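B12-binding domain-containing protein (Kitasatospora setae, PDB 6WTE) binds cobalamin and a [4Fe-4S] cluster and is a radical S-adenosylmethionine methyltransferase, TsrM, that appears to work by non-radical catalysis. Local coordinates at residues L133-T138 against A147-L152; K126-K131 against E185-Q190; L4-N9 against M62-T67. One frame throughout, in Å; residues are numbered along the deposited sequence.

From the N terminus, interaction 3 comes first: strand 4-9 pairs with strand 63-67 and closes a loop of 52 residues that holds strand 35-40. Interaction 2 opens later, at 126-131, and closes only at 185-190. Interaction 1 is nested inside that loop, joining 133-138 to 147-152 across eight residues. Interactions 1 and 2 share helix 130-141 and touch where Pro150 O packs on Trp189 CH2. Interactions 1 and 3 touch where Leu133, Leu136 and Ala137 lie on Leu63. Interactions 2 and 3 do not touch, their nearest atoms being about 9 Å apart. Together they tie the parallel part of the B12-binding domain's sheet, helix 130-141, the loop before strand 153-156 and the 185-190 loop.

Interaction 1: L133-T138 against A147-L152; sequences LCELAT and AGIPGL
On the helix that brings Glu135 and Leu136 against Ile149, Cys134 O is gripped twice: by Thr138 N at 2.9 Å and by Thr138 OG1, also 2.9 Å from Cys134 O. The hydroxyl comes from a point tilted 30° out of the carbonyl plane, and the amide N from the opposite face. The helix, 130-141, belongs to the Rossmann-like B12-binding domain, and the contact lays the loop leading into strand 153-156 along one side of it. That loop makes a type II beta turn from Ile149 to Leu152, closed by a bond of 3.2 Å from Leu152 N to Ile149 O. The turn brings Ile149 and Leu152 to the same leucine. Ile149 and Leu136 carry the apolar contact. Ile149 CG1 is anti to the carbonyl carbon (chi1 -60°), and CD1 beyond it presses on the helix backbone, 3.5 Å from Leu136 CA. The Leu136 side chain crosses that of Ile149 at about a right angle, and its CD1 lies 3.9 Å from Ile149 CD1. Leu152 crosses Leu136 at about a right angle too, its CD2 3.9 Å from the same Leu136 CD1. Leu136, with Leu133 one turn earlier, also reaches Leu63 and Val102 of the sheet's parallel strands, so Leu136 touches both sheet and loop. Glu135 and Ile149 slide past each other in opposite directions, with Ile149 CG2 4.0 Å from Glu135 CB. The exposed Glu135 side chain meets that of Pro150 at about a right angle, OE1 3.4 Å from Pro150 CD.

Interaction 2: K126-K131 against E185-Q190; sequences KGPGEK and EPRVWQ
The guanidinium of Arg187 has Lys126 over one face, CG standing 4.1 Å above the plane at its centre, and CB of Glu185 over the opposite face, offset toward the rim. Lys126 crosses it at a slant, bringing CE to 3.1 Å from Arg187 NH2. Arg187 NH1 forms a salt bridge with Glu185 OE1, while NH2 bonds to Gly182 O and Asp238 O. Lys126 NZ pairs with Asp238 OD2, which probably eases its closeness to the like-charged Arg187 NH2, 4.4 Å away. The indole of Trp189 has CG of Gln190 over the centre of one face. Segment 126-131 is the loop that enters helix 130-141 of the Rossmann-like B12-binding domain, and it grips the cofactor itself through Gly129 N and Glu130 OE1. Gln190 bridges this loop with both protons of its amide, carried there by an extended chain (CD anti, chi2 176°). NE2 donates to Pro128 O at 2.9 Å, in the carbonyl plane and on a lone pair, and to Lys126 O at 3.1 Å, from 21° out of that carbonyl plane; both acceptors lie near the Gln190 amide plane. A water 2.8 Å from Pro128 O donates to it and to Gln190 O, and accepts from Lys131 N at 2.9 Å.

Interaction 3: L4-N9 against M62-T67; sequences LVLLVN and MLVGVT
Leu6 lies beside Val64, both pointing the same way, its CD2 4.0 Å from Val64 CG1. Val8 CG2 meets that same methyl from further along the strand. The two strands are neighbouring parallel strands in the sheet of the Rossmann-like B12-binding domain: 4-9 stands between 35-40 and 63-67, and the axes of the pair run 22° apart. The ladder is staggered as parallel pairing requires. Leu6 N donates to Leu63 O, and Leu6 O accepts from Gly65 N at 2.8 Å with an angle at the hydrogen of 171°; Val8 then repeats the pattern with Gly65 O and Thr67 N. Leu6, Val8, Val64 and Val66 share one face. On the other, Val5, Leu7 and Leu63 pack against helices 20-31 and 130-141, with Leu7 CD2 4.1 Å from Gly65 CA. At the start of the pairing, Met62 folds back so that its CE touches Val5 CG2 at 3.6 Å. At the far end Thr67 OG1, anti to the backbone N, bonds to N3B of cobalamin, the base nitrogen that can ligate cobalt, consistent with a base-off cofactor. Thr67 CG2 turns to the neighbouring strand, 3.5 Å from Val8 O and 3.7 Å from Asn9 OD1.

Interaction 1: L133-T138 against A147-L152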
loop_
_atom_site.group_PDB
_atom_site.type_symbol
_atom_site.label_atom_id
_atom_site.label_comp_id
_atom_site.label_asym_id
_atom_site.label_seq_id
_atom_site.Cartn_x
_atom_site.Cartn_y
_atom_site.Cartn_z
ATOM N N LEU A 133 1.914 7.077 18.842
ATOM C CA LEU A 133 2.520 8.387 18.613
ATOM C C LEU A 133 2.097 9.391 19.683
ATOM O O LEU A 133 2.903 10.229 20.109
ATOM C CB LEU A 133 2.163 8.896 17.213
ATOM C CG LEU A 133 2.807 10.229 16.815
ATOM C CD1 LEU A 133 4.326 10.158 16.987
ATOM C CD2 LEU A 133 2.443 10.610 15.381
ATOM N N CYS A 134 0.836 9.331 20.126
ATOM C CA CYS A 134 0.407 10.222 21.198
ATOM C C CYS A 134 1.159 9.937 22.488
ATOM O O CYS A 134 1.532 10.866 23.211
ATOM C CB CYS A 134 -1.092 10.101 21.437
ATOM S SG CYS A 134 -2.087 10.885 20.162
ATOM N N GLU A 135 1.358 8.657 22.816
ATOM C CA GLU A 135 2.117 8.339 24.018
ATOM C C GLU A 135 3.561 8.792 23.878
ATOM O O GLU A 135 4.140 9.328 24.825
ATOM C CB GLU A 135 2.037 6.841 24.322
ATOM C CG GLU A 135 0.625 6.385 24.665
ATOM C CD GLU A 135 0.565 4.991 25.264
ATOM O OE1 GLU A 135 1.624 4.455 25.661
ATOM O OE2 GLU A 135 -0.552 4.433 25.336
ATOM N N LEU A 136 4.143 8.621 22.687
ATOM C CA LEU A 136 5.507 9.084 22.452
ATOM C C LEU A 136 5.604 10.599 22.589
ATOM O O LEU A 136 6.485 11.116 23.286
ATOM C CB LEU A 136 5.980 8.628 21.069
ATOM C CG LEU A 136 7.400 9.043 20.657
ATOM C CD1 LEU A 136 8.462 8.489 21.602
ATOM C CD2 LEU A 136 7.686 8.637 19.216
ATOM N N ALA A 137 4.690 11.329 21.945
ATOM C CA ALA A 137 4.697 12.785 22.059
ATOM C C ALA A 137 4.545 13.223 23.510
ATOM O O ALA A 137 5.168 14.201 23.941
ATOM C CB ALA A 137 3.589 13.391 21.192
ATOM N N THR A 138 3.725 12.509 24.283
ATOM C CA THR A 138 3.570 12.858 25.690
ATOM C C THR A 138 4.873 12.638 26.450
ATOM O O THR A 138 5.295 13.502 27.227
ATOM C CB THR A 138 2.437 12.046 26.322
ATOM O OG1 THR A 138 1.200 12.347 25.662
ATOM C CG2 THR A 138 2.299 12.375 27.802
ATOM N N ALA A 147 10.891 4.120 27.536
ATOM C CA ALA A 147 11.058 2.681 27.695
ATOM C C ALA A 147 9.761 1.963 28.050
ATOM O O ALA A 147 9.697 0.736 27.926
ATOM C CB ALA A 147 12.122 2.403 28.764
ATOM N N GLY A 148 8.720 2.688 28.451
ATOM C CA GLY A 148 7.462 2.070 28.807
ATOM C C GLY A 148 6.354 2.261 27.801
ATOM O O GLY A 148 5.191 1.986 28.124
ATOM N N ILE A 149 6.659 2.707 26.586
ATOM C CA ILE A 149 5.644 2.957 25.566
ATOM C C ILE A 149 5.395 1.643 24.829
ATOM O O ILE A 149 6.277 1.197 24.078
ATOM C CB ILE A 149 6.081 4.057 24.594
ATOM C CG1 ILE A 149 6.316 5.362 25.348
ATOM C CG2 ILE A 149 5.040 4.245 23.519
ATOM C CD1 ILE A 149 6.791 6.476 24.467
ATOM N N PRO A 150 4.231 1.017 24.991
ATOM C CA PRO A 150 3.993 -0.286 24.353
ATOM C C PRO A 150 4.096 -0.201 22.836
ATOM O O PRO A 150 3.563 0.717 22.206
ATOM C CB PRO A 150 2.571 -0.642 24.803
ATOM C CG PRO A 150 2.356 0.160 26.055
ATOM C CD PRO A 150 3.089 1.446 25.814
ATOM N N GLY A 151 4.796 -1.175 22.253
ATOM C CA GLY A 151 4.935 -1.290 20.819
ATOM C C GLY A 151 6.065 -0.484 20.214
ATOM O O GLY A 151 6.444 -0.744 19.065
ATOM N N LEU A 152 6.616 0.481 20.946
ATOM C CA LEU A 152 7.584 1.398 20.362
ATOM C C LEU A 152 8.896 0.692 20.041
ATOM O O LEU A 152 9.474 0.016 20.898
ATOM C CB LEU A 152 7.842 2.562 21.319
ATOM C CG LEU A 152 8.764 3.645 20.770
ATOM C CD1 LEU A 152 8.104 4.353 19.570
ATOM C CD2 LEU A 152 9.127 4.634 21.878
#

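Interaction 2: K126-K131 against E185-Q190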
loop_
_atom_site.group_PDB
_atom_site.type_symbol
_atom_site.label_atom_id
_atom_site.label_comp_id
_atom_site.label_asym_id
_atom_site.label_seq_id
_atom_site.Cartn_x
_atom_site.Cartn_y
_atom_site.Cartn_z
ATOM N N LYS A 126 5.456 0.108 14.125
ATOM C CA LYS A 126 4.969 -0.903 13.193
ATOM C C LYS A 126 3.452 -0.979 13.320
ATOM O O LYS A 126 2.931 -1.225 14.413
ATOM C CB LYS A 126 5.616 -2.257 13.490
ATOM C CG LYS A 126 5.204 -3.379 12.569
ATOM C CD LYS A 126 5.801 -4.709 13.050
ATOM C CE LYS A 126 5.487 -5.847 12.066
ATOM N NZ LYS A 126 6.408 -5.903 10.900
ATOM N N GLY A 127 2.744 -0.750 12.215
ATOM C CA GLY A 127 1.298 -0.772 12.231
ATOM C C GLY A 127 0.698 0.598 12.496
ATOM O O GLY A 127 1.387 1.620 12.430
ATOM N N PRO A 128 -0.601 0.642 12.815
ATOM C CA PRO A 128 -1.263 1.936 13.047
ATOM C C PRO A 128 -0.545 2.733 14.126
ATOM O O PRO A 128 -0.159 2.198 15.167
ATOM C CB PRO A 128 -2.676 1.540 13.495
ATOM C CG PRO A 128 -2.878 0.156 12.943
ATOM C CD PRO A 128 -1.522 -0.500 12.957
ATOM N N GLY A 129 -0.383 4.027 13.885
ATOM C CA GLY A 129 0.491 4.785 14.759
ATOM C C GLY A 129 -0.159 5.802 15.678
ATOM O O GLY A 129 0.521 6.344 16.554
ATOM N N GLU A 130 -1.465 6.045 15.528
ATOM C CA GLU A 130 -2.082 7.202 16.176
ATOM C C GLU A 130 -1.998 7.134 17.700
ATOM O O GLU A 130 -1.777 8.158 18.356
ATOM C CB GLU A 130 -3.539 7.348 15.725
ATOM C CG GLU A 130 -4.392 6.091 15.869
ATOM C CD GLU A 130 -4.457 5.285 14.591
ATOM O OE1 GLU A 130 -3.446 5.252 13.864
ATOM O OE2 GLU A 130 -5.527 4.701 14.301
ATOM N N LYS A 131 -2.145 5.943 18.288
ATOM C CA LYS A 131 -2.123 5.871 19.747
ATOM C C LYS A 131 -0.698 5.864 20.285
ATOM O O LYS A 131 -0.380 6.592 21.235
ATOM C CB LYS A 131 -2.903 4.645 20.223
ATOM C CG LYS A 131 -4.401 4.794 19.974
ATOM C CD LYS A 131 -5.224 3.731 20.679
ATOM C CE LYS A 131 -6.688 3.805 20.248
ATOM N NZ LYS A 131 -7.238 5.187 20.297
ATOM N N GLU A 185 0.897 -9.579 14.712
ATOM C CA GLU A 185 0.035 -9.225 15.830
ATOM C C GLU A 185 -1.273 -8.638 15.315
ATOM O O GLU A 185 -1.333 -8.119 14.197
ATOM C CB GLU A 185 0.739 -8.208 16.740
ATOM C CG GLU A 185 2.008 -8.747 17.399
ATOM C CD GLU A 185 2.794 -7.666 18.140
ATOM O OE1 GLU A 185 2.401 -6.482 18.067
ATOM O OE2 GLU A 185 3.812 -8.002 18.791
ATOM N N PRO A 186 -2.351 -8.705 16.102
ATOM C CA PRO A 186 -3.623 -8.120 15.630
ATOM C C PRO A 186 -3.564 -6.612 15.452
ATOM O O PRO A 186 -4.133 -6.085 14.487
ATOM C CB PRO A 186 -4.619 -8.519 16.729
ATOM C CG PRO A 186 -4.015 -9.756 17.360
ATOM C CD PRO A 186 -2.527 -9.488 17.337
ATOM N N ARG A 187 -2.901 -5.908 16.369
ATOM C CA ARG A 187 -2.697 -4.459 16.363
ATOM C C ARG A 187 -3.993 -3.663 16.473
ATOM O O ARG A 187 -3.979 -2.438 16.269
ATOM C CB ARG A 187 -1.902 -4.005 15.123
ATOM C CG ARG A 187 -0.621 -4.819 14.921
ATOM C CD ARG A 187 0.352 -4.187 13.915
ATOM N NE ARG A 187 1.135 -5.239 13.283
ATOM C CZ ARG A 187 2.152 -5.866 13.868
ATOM N NH1 ARG A 187 2.534 -5.519 15.092
ATOM N NH2 ARG A 187 2.786 -6.842 13.230
ATOM N N VAL A 188 -5.107 -4.309 16.835
ATOM C CA VAL A 188 -6.372 -3.589 16.978
ATOM C C VAL A 188 -6.255 -2.495 18.037
ATOM O O VAL A 188 -6.819 -1.402 17.883
ATOM C CB VAL A 188 -7.514 -4.573 17.298
ATOM C CG1 VAL A 188 -8.806 -3.819 17.591
ATOM C CG2 VAL A 188 -7.712 -5.537 16.142
ATOM N N TRP A 189 -5.516 -2.762 19.124
ATOM C CA TRP A 189 -5.376 -1.768 20.185
ATOM C C TRP A 189 -4.687 -0.501 19.702
ATOM O O TRP A 189 -4.810 0.547 20.351
ATOM C CB TRP A 189 -4.605 -2.351 21.381
ATOM C CG TRP A 189 -3.137 -2.613 21.136
ATOM C CD1 TRP A 189 -2.570 -3.783 20.718
ATOM C CD2 TRP A 189 -2.056 -1.686 21.313
ATOM N NE1 TRP A 189 -1.203 -3.641 20.616
ATOM C CE2 TRP A 189 -0.865 -2.361 20.974
ATOM C CE3 TRP A 189 -1.982 -0.349 21.718
ATOM C CZ2 TRP A 189 0.383 -1.746 21.030
ATOM C CZ3 TRP A 189 -0.736 0.261 21.772
ATOM C CH2 TRP A 189 0.427 -0.437 21.430
ATOM N N GLN A 190 -3.961 -0.571 18.589
ATOM C CA GLN A 190 -3.248 0.586 18.064
ATOM C C GLN A 190 -4.149 1.515 17.260
ATOM O O GLN A 190 -3.742 2.646 16.973
ATOM C CB GLN A 190 -2.077 0.126 17.187
ATOM C CG GLN A 190 -1.081 -0.794 17.920
ATOM C CD GLN A 190 0.026 -1.325 17.029
ATOM O OE1 GLN A 190 0.537 -2.429 17.248
ATOM N NE2 GLN A 190 0.428 -0.535 16.036
HETATM O O HOH W 1 3.015 -2.819 16.521
HETATM O O HOH W 2 -1.077 3.370 17.590
#

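Interaction 3: L4-N9 against M62-T67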
loop_
_atom_site.group_PDB
_atom_site.type_symbol
_atom_site.label_atom_id
_atom_site.label_comp_id
_atom_site.label_asym_id
_atom_site.label_seq_id
_atom_site.Cartn_x
_atom_site.Cartn_y
_atom_site.Cartn_z
ATOM N N LEU A 4 4.686 20.900 20.253
ATOM C CA LEU A 4 4.678 20.955 18.796
ATOM C C LEU A 4 5.271 19.679 18.210
ATOM O O LEU A 4 6.411 19.316 18.521
ATOM C CB LEU A 4 5.459 22.172 18.307
ATOM C CG LEU A 4 5.660 22.276 16.794
ATOM C CD1 LEU A 4 4.316 22.353 16.074
ATOM C CD2 LEU A 4 6.537 23.481 16.453
ATOM N N VAL A 5 4.497 19.013 17.354
ATOM C CA VAL A 5 4.927 17.834 16.613
ATOM C C VAL A 5 4.934 18.183 15.128
ATOM O O VAL A 5 3.940 18.699 14.603
ATOM C CB VAL A 5 4.000 16.626 16.862
ATOM C CG1 VAL A 5 4.459 15.437 16.044
ATOM C CG2 VAL A 5 3.937 16.264 18.339
ATOM N N LEU A 6 6.044 17.900 14.457
ATOM C CA LEU A 6 6.133 18.025 13.008
ATOM C C LEU A 6 5.940 16.657 12.372
ATOM O O LEU A 6 6.538 15.676 12.823
ATOM C CB LEU A 6 7.485 18.595 12.585
ATOM C CG LEU A 6 7.779 18.469 11.090
ATOM C CD1 LEU A 6 6.823 19.342 10.247
ATOM C CD2 LEU A 6 9.240 18.794 10.822
ATOM N N LEU A 7 5.112 16.598 11.329
ATOM C CA LEU A 7 4.938 15.398 10.518
ATOM C C LEU A 7 5.379 15.713 9.096
ATOM O O LEU A 7 4.926 16.701 8.511
ATOM C CB LEU A 7 3.485 14.914 10.542
ATOM C CG LEU A 7 2.911 14.595 11.927
ATOM C CD1 LEU A 7 1.413 14.316 11.844
ATOM C CD2 LEU A 7 3.655 13.385 12.525
ATOM N N VAL A 8 6.267 14.885 8.548
ATOM C CA VAL A 8 6.869 15.115 7.238
ATOM C C VAL A 8 6.374 14.051 6.266
ATOM O O VAL A 8 6.451 12.854 6.567
ATOM C CB VAL A 8 8.404 15.081 7.320
ATOM C CG1 VAL A 8 9.013 15.255 5.936
ATOM C CG2 VAL A 8 8.918 16.153 8.283
ATOM N N ASN A 9 5.892 14.486 5.091
ATOM C CA ASN A 9 5.627 13.553 4.005
ATOM C C ASN A 9 6.783 13.583 3.018
ATOM O O ASN A 9 6.928 14.567 2.280
ATOM C CB ASN A 9 4.319 13.880 3.287
ATOM C CG ASN A 9 4.001 12.858 2.223
ATOM O OD1 ASN A 9 4.374 11.692 2.360
ATOM N ND2 ASN A 9 3.343 13.279 1.150
ATOM N N MET A 62 9.280 19.450 19.012
ATOM C CA MET A 62 9.951 18.573 19.960
ATOM C C MET A 62 9.952 17.117 19.518
ATOM O O MET A 62 10.609 16.295 20.161
ATOM C CB MET A 62 9.323 18.702 21.358
ATOM C CG MET A 62 7.821 18.559 21.407
ATOM S SD MET A 62 7.294 16.839 21.577
ATOM C CE MET A 62 5.520 17.029 21.424
ATOM N N LEU A 63 9.262 16.797 18.427
ATOM C CA LEU A 63 9.228 15.455 17.860
ATOM C C LEU A 63 8.967 15.592 16.367
ATOM O O LEU A 63 8.151 16.422 15.953
ATOM C CB LEU A 63 8.140 14.606 18.524
ATOM C CG LEU A 63 7.866 13.194 17.996
ATOM C CD1 LEU A 63 9.096 12.287 18.145
ATOM C CD2 LEU A 63 6.661 12.597 18.723
ATOM N N VAL A 64 9.674 14.798 15.565
ATOM C CA VAL A 64 9.530 14.816 14.112
ATOM C C VAL A 64 9.145 13.413 13.665
ATOM O O VAL A 64 9.894 12.456 13.889
ATOM C CB VAL A 64 10.819 15.278 13.410
ATOM C CG1 VAL A 64 10.659 15.227 11.894
ATOM C CG2 VAL A 64 11.217 16.685 13.868
ATOM N N GLY A 65 7.972 13.286 13.057
ATOM C CA GLY A 65 7.525 12.022 12.498
ATOM C C GLY A 65 7.668 12.044 10.986
ATOM O O GLY A 65 7.406 13.060 10.344
ATOM N N VAL A 66 8.107 10.923 10.426
ATOM C CA VAL A 66 8.255 10.788 8.978
ATOM C C VAL A 66 7.459 9.572 8.528
ATOM O O VAL A 66 7.701 8.455 9.005
ATOM C CB VAL A 66 9.729 10.655 8.563
ATOM C CG1 VAL A 66 9.837 10.598 7.050
ATOM C CG2 VAL A 66 10.554 11.828 9.110
ATOM N N THR A 67 6.519 9.775 7.599
ATOM C CA THR A 67 5.728 8.660 7.082
ATOM C C THR A 67 6.422 8.058 5.862
ATOM O O THR A 67 6.745 8.770 4.905
ATOM C CB THR A 67 4.295 9.103 6.758
ATOM O OG1 THR A 67 3.544 7.990 6.254
ATOM C CG2 THR A 67 4.263 10.252 5.747
#